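PDB 4GF0: glutathione S-transferase from Sulfitobacter, which binds glutathione and probably conjugates it to electrophilic compounds. Local coordinates for residues 88-91 against 92-96; 130-133 against 134-137; 141-144 against 145-149; 186-189 against 190-194; 197-200 against 201-205. All coordinates share one frame; numbering follows the deposited sequence. Where two conformers were deposited one is given.

In the fold
Five local helical contacts sample the helical domain and C-terminal end of a glutathione transferase. Contacts 2 and 3 share helix 123-148, their centres 17 Å apart; contact 1 begins the preceding helix, 89-111, and its nearest atoms lie about 6 Å from contact 3. Contact 3 touches contact 4 in space, with Glu145 OE1 3.0 Å from Ile186 N in a probable hydrogen bond and Leu149 packed on Phe189. Contact 4 in turn meets contact 5 where Val199 packs against the end of helix 184-194. Contacts 1 and 2 both touch the second subunit. The side chains of Ala93, Met137 and Phe143 stand about 12, 11 and 10 Å from a bound glutathione, outside its first shell.

Contact 1 of 5, residues 88-91 against 92-96; sequences DPTA and AAQMR
Ala93 and Pro89 meet one turn apart in the first turns of helix 89-111, with the methyl CB of Ala93 3.3 Å from Pro89 O. The tightly packed side is told by burial and by the subunit interface: Ala92 and Ala93 are small and buried, Ala92 CB lies 3.6 Å from Asp88 O, and Ala93 packs on Leu65 of the second subunit. The backbone is regular, as Ala92 N donates to Asp88 O at 3.0 Å and Ala93 N to Pro89 O at 2.9 Å. Farther along, Met95 is also buried and leans on Pro86 and Leu161, and Arg96 forms a salt bridge with Asp73. The other side is partly exposed and carries the polar groups. Gln94 places CG anti to its own carbonyl carbon (chi1 -66°), which lays its extended chain alongside Thr90: CG rests 3.3 Å from Thr90 O, and CD lies 4.2 Å from Thr90 CG2. An alanine here removes that flank, and the Thr90 methyl and Leu65 of the second subunit would probably each lose a packing partner. At the solvent end stands Asp88, an exposed residue whose carboxylate closes the helix start. Ala91 N reaches Asp88 OD2 at 2.9 Å from above the carboxylate plane, 40° out of it, in a bond bent to 154°. The negative carboxylate probably also suits the positive end of the helix dipole. Asp88 followed by Pro89, whose missing N-H costs nothing in a first turn, makes a classic N-cap at the head of an alpha helix.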
loop_
_atom_site.group_PDB
_atom_site.type_symbol
_atom_site.label_atom_id
_atom_site.label_comp_id
_atom_site.label_asym_id
_atom_site.label_seq_id
_atom_site.Cartn_x
_atom_site.Cartn_y
_atom_site.Cartn_z
ATOM N N ASP A 88 -14.911 -10.180 11.222
ATOM C CA ASP A 88 -14.535 -11.419 10.542
ATOM C C ASP A 88 -13.236 -11.216 9.778
ATOM O O ASP A 88 -13.150 -10.319 8.940
ATOM C CB ASP A 88 -15.616 -11.846 9.554
ATOM C CG ASP A 88 -15.185 -13.028 8.706
ATOM O OD1 ASP A 88 -14.938 -14.109 9.275
ATOM O OD2 ASP A 88 -15.089 -12.879 7.472
ATOM N N PRO A 89 -12.219 -12.042 10.074
ATOM C CA PRO A 89 -10.904 -11.915 9.430
ATOM C C PRO A 89 -10.957 -12.041 7.917
ATOM O O PRO A 89 -10.175 -11.363 7.246
ATOM C CB PRO A 89 -10.110 -13.089 10.013
ATOM C CG PRO A 89 -10.736 -13.322 11.359
ATOM C CD PRO A 89 -12.215 -13.069 11.134
ATOM N N THR A 90 -11.831 -12.895 7.386
ATOM C CA THR A 90 -11.900 -13.061 5.941
ATOM C C THR A 90 -12.388 -11.786 5.274
ATOM O O THR A 90 -11.819 -11.345 4.282
ATOM C CB THR A 90 -12.818 -14.217 5.534
ATOM O OG1 THR A 90 -12.325 -15.430 6.112
ATOM C CG2 THR A 90 -12.841 -14.358 4.021
ATOM N N ALA A 91 -13.456 -11.209 5.811
ATOM C CA ALA A 91 -13.996 -9.970 5.266
ATOM C C ALA A 91 -12.985 -8.827 5.409
ATOM O O ALA A 91 -12.818 -8.028 4.488
ATOM C CB ALA A 91 -15.313 -9.610 5.956
ATOM N N ALA A 92 -12.321 -8.734 6.560
ATOM C CA ALA A 92 -11.289 -7.714 6.740
ATOM C C ALA A 92 -10.152 -7.890 5.728
ATOM O O ALA A 92 -9.578 -6.909 5.259
ATOM C CB ALA A 92 -10.740 -7.722 8.182
ATOM N N ALA A 93 -9.830 -9.138 5.400
ATOM C CA ALA A 93 -8.771 -9.412 4.434
ATOM C C ALA A 93 -9.209 -8.993 3.032
ATOM O O ALA A 93 -8.408 -8.524 2.222
ATOM C CB ALA A 93 -8.364 -10.896 4.476
ATOM N N GLN A 94 -10.492 -9.151 2.735
ATOM C CA GLN A 94 -10.995 -8.732 1.437
ATOM C C GLN A 94 -10.984 -7.210 1.346
ATOM O O GLN A 94 -10.723 -6.655 0.286
ATOM C CB GLN A 94 -12.393 -9.310 1.203
ATOM C CG GLN A 94 -12.391 -10.825 1.078
ATOM C CD GLN A 94 -13.780 -11.415 1.124
ATOM O OE1 GLN A 94 -14.632 -10.967 1.897
ATOM N NE2 GLN A 94 -14.016 -12.442 0.305
ATOM N N MET A 95 -11.276 -6.554 2.469
ATOM C CA MET A 95 -11.191 -5.102 2.576
ATOM C C MET A 95 -9.750 -4.673 2.318
ATOM O O MET A 95 -9.497 -3.777 1.522
ATOM C CB MET A 95 -11.620 -4.653 3.975
ATOM C CG MET A 95 -11.485 -3.156 4.243
ATOM S SD MET A 95 -11.532 -2.805 6.005
ATOM C CE MET A 95 -9.874 -3.318 6.488
ATOM N N ARG A 96 -8.799 -5.332 2.969
ATOM C CA ARG A 96 -7.394 -4.939 2.814
ATOM C C ARG A 96 -6.826 -5.299 1.451
ATOM O O ARG A 96 -5.922 -4.624 0.962
ATOM C CB ARG A 96 -6.516 -5.487 3.949
ATOM C CG ARG A 96 -6.778 -4.767 5.271
ATOM C CD ARG A 96 -5.708 -5.049 6.309
ATOM N NE ARG A 96 -6.131 -4.466 7.581
ATOM C CZ ARG A 96 -6.773 -5.138 8.533
ATOM N NH1 ARG A 96 -7.031 -6.435 8.382
ATOM N NH2 ARG A 96 -7.155 -4.507 9.641
#

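Contact 2 of 5, residues 130-133 against 134-137; sequences TAQV and PETM
Two flat peptide carbonyls, those of Gln132 and Val133, are met differently by their donors: Thr136 N lies nearly along the C=O axis of Gln132, 2.9 Å from Gln132 O, whereas Met137 N comes to Val133 O tilted 26° from that carbonyl's plane. They stand where Pro134 breaks the bonding pattern of helix 123-148, a proline kink in the helical domain. Within the kink Pro134 has no N-H to offer Thr130 O, and its ring carbon CD lies 3.5 Å from Ala131 O instead. Glu135 N has only a weak bond, to Gln132 O. The Gln132 carboxamide turns back along the helix, where NE2 donates to Asp128 O. Val133 and Met137 carry the buried side: they lie side by side and point the same way. Val133 sets CG1 anti to its backbone N (chi1 176°), which brings that methyl against the Met137 chain. Outward from there, Met137 packs on Met106 and Ala109 of helix 89-111, while Thr136 touches Arg118 of the second subunit. Across the kink the apolar side is continued by Val133 CG1 and Met137 CG, 3.8 Å apart.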
loop_
_atom_site.group_PDB
_atom_site.type_symbol
_atom_site.label_atom_id
_atom_site.label_comp_id
_atom_site.label_asym_id
_atom_site.label_seq_id
_atom_site.Cartn_x
_atom_site.Cartn_y
_atom_site.Cartn_z
ATOM N N THR A 130 2.341 8.635 -20.131
ATOM C CA THR A 130 1.125 9.425 -20.010
ATOM C C THR A 130 0.036 8.910 -20.958
ATOM O O THR A 130 -1.130 8.807 -20.576
ATOM C CB THR A 130 1.428 10.910 -20.263
ATOM O OG1 THR A 130 2.273 11.389 -19.206
ATOM C CG2 THR A 130 0.145 11.734 -20.312
ATOM N N ALA A 131 0.427 8.544 -22.176
ATOM C CA ALA A 131 -0.530 8.089 -23.185
ATOM C C ALA A 131 -1.219 6.771 -22.817
ATOM O O ALA A 131 -2.309 6.478 -23.314
ATOM C CB ALA A 131 0.145 7.979 -24.550
ATOM N N GLN A 132 -0.591 5.982 -21.947
ATOM C CA GLN A 132 -1.126 4.672 -21.593
ATOM C C GLN A 132 -2.136 4.729 -20.452
ATOM O O GLN A 132 -2.849 3.756 -20.218
ATOM C CB GLN A 132 -0.008 3.700 -21.202
ATOM C CG GLN A 132 1.150 3.632 -22.175
ATOM C CD GLN A 132 0.704 3.501 -23.617
ATOM O OE1 GLN A 132 -0.224 2.753 -23.935
ATOM N NE2 GLN A 132 1.369 4.238 -24.502
ATOM N N VAL A 133 -2.195 5.858 -19.753
ATOM C CA VAL A 133 -3.039 5.984 -18.555
ATOM C C VAL A 133 -4.538 5.696 -18.771
ATOM O O VAL A 133 -5.165 5.053 -17.924
ATOM C CB VAL A 133 -2.825 7.347 -17.832
ATOM C CG1 VAL A 133 -3.782 7.508 -16.647
ATOM C CG2 VAL A 133 -1.391 7.456 -17.335
ATOM N N PRO A 134 -5.126 6.171 -19.888
ATOM C CA PRO A 134 -6.537 5.807 -20.076
ATOM C C PRO A 134 -6.717 4.298 -20.189
ATOM O O PRO A 134 -7.717 3.754 -19.718
ATOM C CB PRO A 134 -6.901 6.491 -21.393
ATOM C CG PRO A 134 -6.008 7.680 -21.438
ATOM C CD PRO A 134 -4.703 7.201 -20.857
ATOM N N GLU A 135 -5.742 3.618 -20.776
ATOM C CA GLU A 135 -5.836 2.169 -20.908
ATOM C C GLU A 135 -5.521 1.409 -19.618
ATOM O O GLU A 135 -6.213 0.446 -19.290
ATOM C CB GLU A 135 -4.986 1.674 -22.076
ATOM C CG GLU A 135 -5.534 2.156 -23.415
ATOM C CD GLU A 135 -4.649 1.784 -24.577
ATOM O OE1 GLU A 135 -4.089 0.666 -24.566
ATOM O OE2 GLU A 135 -4.511 2.613 -25.504
ATOM N N THR A 136 -4.499 1.837 -18.877
ATOM C CA THR A 136 -4.165 1.163 -17.624
ATOM C C THR A 136 -5.240 1.390 -16.557
ATOM O O THR A 136 -5.552 0.484 -15.786
ATOM C CB THR A 136 -2.785 1.577 -17.066
ATOM O OG1 THR A 136 -2.770 2.987 -16.807
ATOM C CG2 THR A 136 -1.687 1.225 -18.052
ATOM N N MET A 137 -5.798 2.595 -16.508
ATOM C CA MET A 137 -6.862 2.887 -15.546
ATOM C C MET A 137 -8.162 2.168 -15.899
ATOM O O MET A 137 -8.911 1.764 -15.011
ATOM C CB MET A 137 -7.104 4.397 -15.415
ATOM C CG MET A 137 -5.974 5.146 -14.713
ATOM S SD MET A 137 -5.705 4.676 -12.983
ATOM C CE MET A 137 -7.100 5.464 -12.195
#

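Contact 3 of 5, residues 141-144 against 145-149; sequences ADFV and ESDIL
Phe143 directs CG anti to its backbone N (chi1 -174°), which lays its phenyl ring under CB of Asp147, one turn later; the first torsion of Asp147, with CG beside its own N, then orients the carboxylate, leaving its plane 10° from that of the ring. The result is a CH-pi contact over one ring face: Asp147 CB stands 3.7 Å from the Phe143 ring centroid and 19° off the ring normal, displaced toward the rim near CE1. Ile148 approaches the same ring obliquely, its CG1 3.7 Å from Phe143 CE2, and Tyr101 of helix 89-111 also meets the aromatic group. On the buried side Val144 sends its two methyls to different neighbours: CG2 reaches Ile148 CD1 and CG1 reaches Leu149 CG, each pair 4.2 Å apart. Behind them lie Leu166, Met106 and Ile186. Glu145 faces another way, its carboxylate accepting from the backbone N atoms of Lys185 and Ile186 and so tying this helix to the start of helix 184-194. The backbone widens at this end. Val144 O is gripped twice, by Ile148 N at 3.1 Å from above the carbonyl plane and by Leu149 N at 2.9 Å within it. The second bond spans five residues and is nearly straight, whereas Glu145 N still donates to Ala141 O in the ordinary alpha manner. Widening of this kind is a pi-type turn, here in the last turns of the long helix 123-148 of the all-helical domain of the glutathione transferase fold.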
loop_
_atom_site.group_PDB
_atom_site.type_symbol
_atom_site.label_atom_id
_atom_site.label_comp_id
_atom_site.label_asym_id
_atom_site.label_seq_id
_atom_site.Cartn_x
_atom_site.Cartn_y
_atom_site.Cartn_z
ATOM N N ALA A 141 -10.134 -0.347 -13.610
ATOM C CA ALA A 141 -11.569 -0.213 -13.366
ATOM C C ALA A 141 -12.299 -1.521 -13.682
ATOM O O ALA A 141 -13.236 -1.907 -12.967
ATOM C CB ALA A 141 -12.148 0.937 -14.155
ATOM N N ASP A 142 -11.853 -2.208 -14.732
ATOM C CA ASP A 142 -12.393 -3.522 -15.096
ATOM C C ASP A 142 -12.282 -4.498 -13.929
ATOM O O ASP A 142 -13.237 -5.203 -13.586
ATOM C CB ASP A 142 -11.635 -4.109 -16.290
ATOM C CG ASP A 142 -12.002 -3.465 -17.603
ATOM O OD1 ASP A 142 -12.966 -2.674 -17.648
ATOM O OD2 ASP A 142 -11.322 -3.775 -18.608
ATOM N N PHE A 143 -11.099 -4.540 -13.328
ATOM C CA PHE A 143 -10.855 -5.397 -12.175
ATOM C C PHE A 143 -11.653 -4.994 -10.940
ATOM O O PHE A 143 -12.141 -5.857 -10.202
ATOM C CB PHE A 143 -9.369 -5.426 -11.836
ATOM C CG PHE A 143 -9.027 -6.391 -10.743
ATOM C CD1 PHE A 143 -8.881 -7.740 -11.022
ATOM C CD2 PHE A 143 -8.861 -5.957 -9.444
ATOM C CE1 PHE A 143 -8.568 -8.643 -10.019
ATOM C CE2 PHE A 143 -8.556 -6.855 -8.434
ATOM C CZ PHE A 143 -8.404 -8.199 -8.726
ATOM N N VAL A 144 -11.759 -3.694 -10.684
ATOM C CA VAL A 144 -12.588 -3.216 -9.589
ATOM C C VAL A 144 -14.015 -3.721 -9.766
ATOM O O VAL A 144 -14.611 -4.264 -8.834
ATOM C CB VAL A 144 -12.604 -1.672 -9.523
ATOM C CG1 VAL A 144 -13.733 -1.183 -8.614
ATOM C CG2 VAL A 144 -11.264 -1.156 -9.023
ATOM N N GLU A 145 -14.543 -3.544 -10.973
ATOM C CA GLU A 145 -15.923 -3.888 -11.285
ATOM C C GLU A 145 -16.173 -5.392 -11.146
ATOM O O GLU A 145 -17.211 -5.811 -10.650
ATOM C CB GLU A 145 -16.274 -3.395 -12.700
ATOM C CG GLU A 145 -17.690 -3.695 -13.171
ATOM C CD GLU A 145 -18.726 -2.767 -12.558
ATOM O OE1 GLU A 145 -18.343 -1.768 -11.903
ATOM O OE2 GLU A 145 -19.933 -3.029 -12.737
ATOM N N SER A 146 -15.204 -6.202 -11.546
ATOM C CA SER A 146 -15.410 -7.645 -11.602
ATOM C C SER A 146 -14.963 -8.369 -10.335
ATOM O O SER A 146 -15.482 -9.437 -10.014
ATOM C CB SER A 146 -14.671 -8.230 -12.801
ATOM O OG SER A 146 -13.275 -8.162 -12.584
ATOM N N ASP A 147 -14.001 -7.800 -9.613
ATOM C CA ASP A 147 -13.316 -8.564 -8.567
ATOM C C ASP A 147 -13.139 -7.877 -7.220
ATOM O O ASP A 147 -12.666 -8.494 -6.267
ATOM C CB ASP A 147 -11.956 -9.032 -9.079
ATOM C CG ASP A 147 -12.065 -10.226 -9.998
ATOM O OD1 ASP A 147 -11.700 -11.340 -9.573
ATOM O OD2 ASP A 147 -12.520 -10.050 -11.143
ATOM N N ILE A 148 -13.510 -6.610 -7.127
ATOM C CA ILE A 148 -13.376 -5.907 -5.854
ATOM C C ILE A 148 -14.719 -5.467 -5.301
ATOM O O ILE A 148 -15.037 -5.735 -4.143
ATOM C CB ILE A 148 -12.450 -4.684 -5.973
ATOM C CG1 ILE A 148 -11.012 -5.146 -6.215
ATOM C CG2 ILE A 148 -12.545 -3.807 -4.718
ATOM C CD1 ILE A 148 -10.007 -4.015 -6.249
ATOM N N LEU A 149 -15.510 -4.798 -6.134
ATOM C CA LEU A 149 -16.761 -4.207 -5.677
ATOM C C LEU A 149 -17.887 -5.234 -5.633
ATOM O O LEU A 149 -18.437 -5.610 -6.674
ATOM C CB LEU A 149 -17.180 -3.070 -6.609
ATOM C CG LEU A 149 -17.061 -1.620 -6.172
ATOM C CD1 LEU A 149 -17.685 -0.745 -7.250
ATOM C CD2 LEU A 149 -17.730 -1.381 -4.815
#

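Contact 4 of 5, residues 186-189 against 190-194; sequences ITTF and MQQMT
Phe189 and Met193, one helical turn apart, make the first shell: Met193 CG sits over one face of the phenyl ring, 3.8 Å from its centroid. Phe189 CE1 and CZ are both 3.6 Å from Met193 CG. Both methionine sulfurs add oblique Met-aromatic contacts, Met193 SD at 4.7 Å from the Phe189 centroid and Met190 SD at 5.0 Å. Met190 reaches the ring because its chain bends at chi2 (-62°), which brings SD 3.9 Å from Phe189 CD2, and it also lies alongside Ile186, with Met190 CG 4.1 Å from Ile186 CG2. Regular alpha bonds fix the spacing, among them Met193 N to Phe189 O at 2.9 Å. Farther out, Leu149 and Leu166 pack on Phe189, and Phe167 of helix 162-170 receives both methionines. On the outer side Gln191 lies alongside Thr187, whose hydroxyl bonds to Tyr183 O. With a serine in place of Phe189, both sulfurs are likely to lose their aromatic partner and a gap would open toward Leu166. The contact depends on dispersion and weak electrostatics rather than charge: the Met193 CG hydrogens, next to sulfur, are probably slightly polarised toward the electron-rich ring face.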
loop_
_atom_site.group_PDB
_atom_site.type_symbol
_atom_site.label_atom_id
_atom_site.label_comp_id
_atom_site.label_asym_id
_atom_site.label_seq_id
_atom_site.Cartn_x
_atom_site.Cartn_y
_atom_site.Cartn_z
ATOM N N ILE A 186 -19.478 0.446 -10.149
ATOM C CA ILE A 186 -18.707 1.621 -9.762
ATOM C C ILE A 186 -19.623 2.838 -9.730
ATOM O O ILE A 186 -19.540 3.661 -8.825
ATOM C CB ILE A 186 -17.511 1.876 -10.715
ATOM C CG1 ILE A 186 -16.458 0.778 -10.542
ATOM C CG2 ILE A 186 -16.880 3.239 -10.441
ATOM C CD1 ILE A 186 -15.217 0.968 -11.416
ATOM N N THR A 187 -20.524 2.929 -10.705
ATOM C CA THR A 187 -21.449 4.054 -10.777
ATOM C C THR A 187 -22.357 4.095 -9.551
ATOM O O THR A 187 -22.507 5.143 -8.917
ATOM C CB THR A 187 -22.293 4.010 -12.053
ATOM O OG1 THR A 187 -21.427 4.170 -13.182
ATOM C CG2 THR A 187 -23.325 5.133 -12.055
ATOM N N THR A 188 -22.938 2.949 -9.205
ATOM C CA THR A 188 -23.797 2.877 -8.023
ATOM C C THR A 188 -22.997 3.198 -6.771
ATOM O O THR A 188 -23.477 3.904 -5.886
ATOM C CB THR A 188 -24.458 1.499 -7.880
ATOM O OG1 THR A 188 -25.332 1.279 -8.998
ATOM C CG2 THR A 188 -25.262 1.434 -6.592
ATOM N N PHE A 189 -21.772 2.683 -6.712
ATOM C CA PHE A 189 -20.870 2.936 -5.585
ATOM C C PHE A 189 -20.601 4.432 -5.408
ATOM O O PHE A 189 -20.684 4.966 -4.298
ATOM C CB PHE A 189 -19.559 2.150 -5.787
ATOM C CG PHE A 189 -18.446 2.576 -4.874
ATOM C CD1 PHE A 189 -18.442 2.195 -3.532
ATOM C CD2 PHE A 189 -17.394 3.353 -5.353
ATOM C CE1 PHE A 189 -17.409 2.596 -2.672
ATOM C CE2 PHE A 189 -16.353 3.748 -4.493
ATOM C CZ PHE A 189 -16.365 3.371 -3.158
ATOM N N MET A 190 -20.281 5.116 -6.500
ATOM C CA MET A 190 -19.998 6.544 -6.431
ATOM C C MET A 190 -21.238 7.312 -5.996
ATOM O O MET A 190 -21.134 8.288 -5.279
ATOM C CB MET A 190 -19.509 7.078 -7.785
ATOM C CG MET A 190 -18.212 6.439 -8.277
ATOM S SD MET A 190 -16.816 6.735 -7.175
ATOM C CE MET A 190 -16.357 8.416 -7.638
ATOM N N GLN A 191 -22.410 6.876 -6.432
ATOM C CA GLN A 191 -23.641 7.551 -6.004
ATOM C C GLN A 191 -23.924 7.385 -4.518
ATOM O O GLN A 191 -24.414 8.315 -3.871
ATOM C CB GLN A 191 -24.827 7.060 -6.813
ATOM C CG GLN A 191 -24.741 7.480 -8.263
ATOM C CD GLN A 191 -25.717 6.735 -9.118
ATOM O OE1 GLN A 191 -26.328 5.761 -8.674
ATOM N NE2 GLN A 191 -25.874 7.180 -10.357
ATOM N N GLN A 192 -23.640 6.204 -3.978
ATOM C CA GLN A 192 -23.828 5.985 -2.546
ATOM C C GLN A 192 -22.832 6.820 -1.759
ATOM O O GLN A 192 -23.187 7.438 -0.762
ATOM C CB GLN A 192 -23.677 4.504 -2.177
ATOM C CG GLN A 192 -24.742 3.598 -2.791
ATOM C CD GLN A 192 -26.140 3.966 -2.337
ATOM O OE1 GLN A 192 -26.349 4.388 -1.192
ATOM N NE2 GLN A 192 -27.109 3.815 -3.234
ATOM N N MET A 193 -21.582 6.828 -2.212
ATOM C CA MET A 193 -20.525 7.567 -1.524
ATOM C C MET A 193 -20.814 9.068 -1.501
ATOM O O MET A 193 -20.679 9.726 -0.464
ATOM C CB MET A 193 -19.166 7.294 -2.178
ATOM C CG MET A 193 -18.633 5.870 -1.952
ATOM S SD MET A 193 -18.347 5.512 -0.197
ATOM C CE MET A 193 -16.973 6.599 0.185
ATOM N N THR A 194 -21.211 9.593 -2.654
ATOM C CA THR A 194 -21.508 11.015 -2.812
ATOM C C THR A 194 -22.606 11.472 -1.841
ATOM O O THR A 194 -22.614 12.618 -1.386
ATOM C CB THR A 194 -21.898 11.332 -4.279
ATOM O OG1 THR A 194 -20.764 11.104 -5.129
ATOM C CG2 THR A 194 -22.360 12.769 -4.434
#

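Contact 5 of 5, residues 197-200 against 201-205; sequences ASVA and AVKDK
Helix 197-204, near the C-terminal end of the chain, holds this contact, in which Val199 and Lys203 meet one turn apart. Lys203 CG is anti to its own carbonyl carbon (chi1 -84°), and the extended chain passes Val199: CG is 3.6 Å from Val199 O, and CE lies 4.3 Å from Val199 CG1. Behind this flank the backbone is plain alpha helix, with Lys203 N bonded to Val199 O at 3.1 Å and Ala201 N to Ala197 O at 2.9 Å. Val202 presents its methyls to the turn before. Its CG2 occupies the place between backbone N and carbonyl carbon (chi1 -56° for CG1) and comes within 3.3 Å of Val199 O. Asp204 curls back over the same turn, where its OD2 lies 3.2 Å from Ala200 O, two acceptors that share no bond. The buried face is set against helix 14-23: Ser198 OG bonds to Glu23, Val202 packs on Ala18, and Ala201 touches Glu22, which also takes a salt bridge from Lys205. A terminal helix clasped in this way to the first helix of the thioredoxin-like domain is consistent with the two-domain glutathione transferase fold.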
loop_
_atom_site.group_PDB
_atom_site.type_symbol
_atom_site.label_atom_id
_atom_site.label_comp_id
_atom_site.label_asym_id
_atom_site.label_seq_id
_atom_site.Cartn_x
_atom_site.Cartn_y
_atom_site.Cartn_z
ATOM N N ALA A 197 -22.653 11.394 4.566
ATOM C CA ALA A 197 -22.320 12.594 5.329
ATOM C C ALA A 197 -20.824 12.917 5.314
ATOM O O ALA A 197 -20.434 14.087 5.250
ATOM C CB ALA A 197 -22.829 12.459 6.763
ATOM N N SER A 198 -19.988 11.885 5.369
ATOM C CA SER A 198 -18.542 12.079 5.423
ATOM C C SER A 198 -18.036 12.765 4.166
ATOM O O SER A 198 -17.177 13.641 4.226
ATOM C CB SER A 198 -17.850 10.738 5.581
ATOM O OG SER A 198 -18.244 9.876 4.521
ATOM N N VAL A 199 -18.576 12.365 3.024
ATOM C CA VAL A 199 -18.134 12.909 1.746
ATOM C C VAL A 199 -18.647 14.333 1.561
ATOM O O VAL A 199 -17.929 15.202 1.062
ATOM C CB VAL A 199 -18.590 12.008 0.587
ATOM C CG1 VAL A 199 -18.313 12.670 -0.758
ATOM C CG2 VAL A 199 -17.871 10.658 0.680
ATOM N N ALA A 200 -19.888 14.585 1.968
ATOM C CA ALA A 200 -20.398 15.953 1.960
ATOM C C ALA A 200 -19.537 16.863 2.839
ATOM O O ALA A 200 -19.300 18.026 2.499
ATOM C CB ALA A 200 -21.839 15.994 2.414
ATOM N N ALA A 201 -19.075 16.327 3.967
ATOM C CA ALA A 201 -18.247 17.093 4.898
ATOM C C ALA A 201 -16.907 17.499 4.292
ATOM O O ALA A 201 -16.466 18.643 4.468
ATOM C CB ALA A 201 -18.029 16.318 6.181
ATOM N N VAL A 202 -16.238 16.580 3.599
ATOM C CA VAL A 202 -14.934 16.928 3.032
ATOM C C VAL A 202 -15.085 17.883 1.843
ATOM O O VAL A 202 -14.223 18.735 1.625
ATOM C CB VAL A 202 -14.075 15.697 2.656
ATOM C CG1 VAL A 202 -13.893 14.796 3.871
ATOM C CG2 VAL A 202 -14.698 14.920 1.489
ATOM N N LYS A 203 -16.175 17.755 1.090
ATOM C CA LYS A 203 -16.463 18.708 0.019
ATOM C C LYS A 203 -16.651 20.102 0.595
ATOM O O LYS A 203 -16.160 21.088 0.042
ATOM C CB LYS A 203 -17.718 18.306 -0.754
ATOM C CG LYS A 203 -17.486 17.283 -1.849
ATOM C CD LYS A 203 -18.776 17.005 -2.613
ATOM C CE LYS A 203 -18.586 15.893 -3.636
ATOM N NZ LYS A 203 -19.891 15.409 -4.160
ATOM N N ASP A 204 -17.364 20.178 1.715
ATOM C CA ASP A 204 -17.621 21.457 2.372
ATOM C C ASP A 204 -16.320 22.083 2.863
ATOM O O ASP A 204 -16.226 23.297 3.025
ATOM C CB ASP A 204 -18.589 21.274 3.548
ATOM C CG ASP A 204 -20.027 21.073 3.103
ATOM O OD1 ASP A 204 -20.380 21.526 1.993
ATOM O OD2 ASP A 204 -20.810 20.471 3.870
ATOM N N LYS A 205 -15.316 21.246 3.096
ATOM C CA LYS A 205 -14.019 21.712 3.574
ATOM C C LYS A 205 -13.062 21.997 2.424
ATOM O O LYS A 205 -11.883 22.277 2.649
ATOM C CB LYS A 205 -13.402 20.695 4.540
ATOM C CG LYS A 205 -14.142 20.591 5.867
ATOM C CD LYS A 205 -13.471 19.613 6.818
ATOM C CE LYS A 205 -13.967 19.826 8.240
ATOM N NZ LYS A 205 -14.888 18.758 8.711
#